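Local coordinates for protein histidine kinase (Pseudomonas aeruginosa, PDB 7C1I) that probably relays phosphoryl groups between sensor kinase receiver domains and response regulators, as a histidine-containing phosphotransfer protein of a two-component regulatory system, at residues M66-V69 and L70-G73. Residues are numbered along the deposited sequence; the frame is centred on the assembly and turned at random. Where two conformers were deposited one is given.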
# COMPACT_ATOMS: atom_id res chain seq x y z
N MET A 66 25.52 1.53 1.48
CA MET A 66 25.01 2.60 2.38
C MET A 66 24.43 2.07 3.70
O MET A 66 23.75 2.86 4.37
CB MET A 66 23.97 3.43 1.62
CG MET A 66 24.41 4.24 0.41
SD MET A 66 25.81 5.33 0.79
CE MET A 66 24.90 6.56 1.73
N GLY A 67 24.66 0.83 4.16
CA GLY A 67 24.31 0.26 5.48
C GLY A 67 22.81 0.07 5.61
O GLY A 67 22.45 -0.34 6.73
N ALA A 68 22.17 -0.02 4.44
CA ALA A 68 20.71 -0.28 4.46
C ALA A 68 20.52 -1.80 4.41
O ALA A 68 20.16 -2.34 3.34
CB ALA A 68 19.94 0.46 3.40
N VAL A 69 20.84 -2.59 5.45
CA VAL A 69 21.05 -4.07 5.43
C VAL A 69 19.73 -4.84 5.38
O VAL A 69 19.60 -5.98 4.89
CB VAL A 69 21.97 -4.52 6.58
CG1 VAL A 69 23.34 -3.89 6.42
CG2 VAL A 69 21.40 -4.14 7.94
N LEU A 70 18.64 -4.24 5.87
CA LEU A 70 17.35 -4.98 5.78
C LEU A 70 16.87 -4.84 4.33
O LEU A 70 16.39 -5.83 3.74
CB LEU A 70 16.28 -4.47 6.76
CG LEU A 70 16.67 -4.64 8.22
CD1 LEU A 70 15.43 -4.33 9.06
CD2 LEU A 70 17.11 -6.06 8.55
N LEU A 71 17.00 -3.65 3.74
CA LEU A 71 16.65 -3.38 2.32
C LEU A 71 17.49 -4.32 1.45
O LEU A 71 16.93 -4.94 0.53
CB LEU A 71 16.85 -1.88 2.05
CG LEU A 71 16.55 -1.47 0.62
CD1 LEU A 71 15.13 -1.81 0.18
CD2 LEU A 71 16.78 0.03 0.50
N ALA A 72 18.78 -4.42 1.77
CA ALA A 72 19.63 -5.28 0.91
C ALA A 72 19.17 -6.74 1.01
O ALA A 72 19.22 -7.41 -0.04
CB ALA A 72 21.05 -5.13 1.40
N GLY A 73 18.64 -7.17 2.16
CA GLY A 73 18.14 -8.54 2.40
C GLY A 73 16.95 -8.83 1.51
O GLY A 73 16.87 -9.85 0.80
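Ala68 and Ala72 are joined by the first backbone hydrogen bond of helix 69-83: the N-H of Ala72 donates to Ala68 O, N to O 2.9 Å, and the donor lies in the carbonyl plane. The next bond in the series runs from Gly73 N to Val69 O, 3.1 Å, here from above the plane of the carbonyl, 43° out of it. The CB bond of the branched Val69 points away from the helix residues after it, yet CB and CG2 lie 3.4 and 3.5 Å from Leu70 N. Ala68 holds the N-cap position; its methyl, apolar as suits a buried place, meets Leu71 CB at 4.1 Å and also touches Val104 of helix 90-112. Helices 49-65 and 69-83 of the Hpt helical bundle are joined by Met66, Gly67 and Ala68. A Schellman motif ends the former, Ala68 N bonding to Ser63 O and Gly67 N to Ser64 O; Gly67, the C-prime residue, readily adopts a phi of 70° without a side chain. The CB of Leu70 also points away from the preceding residues, and its side chain touches Pro4, His5 and Glu100. In buried Leu71, CG is anti to the backbone N (chi1 179°), carrying the branch away from that N; the side chain packs on Phe59 and Ser63.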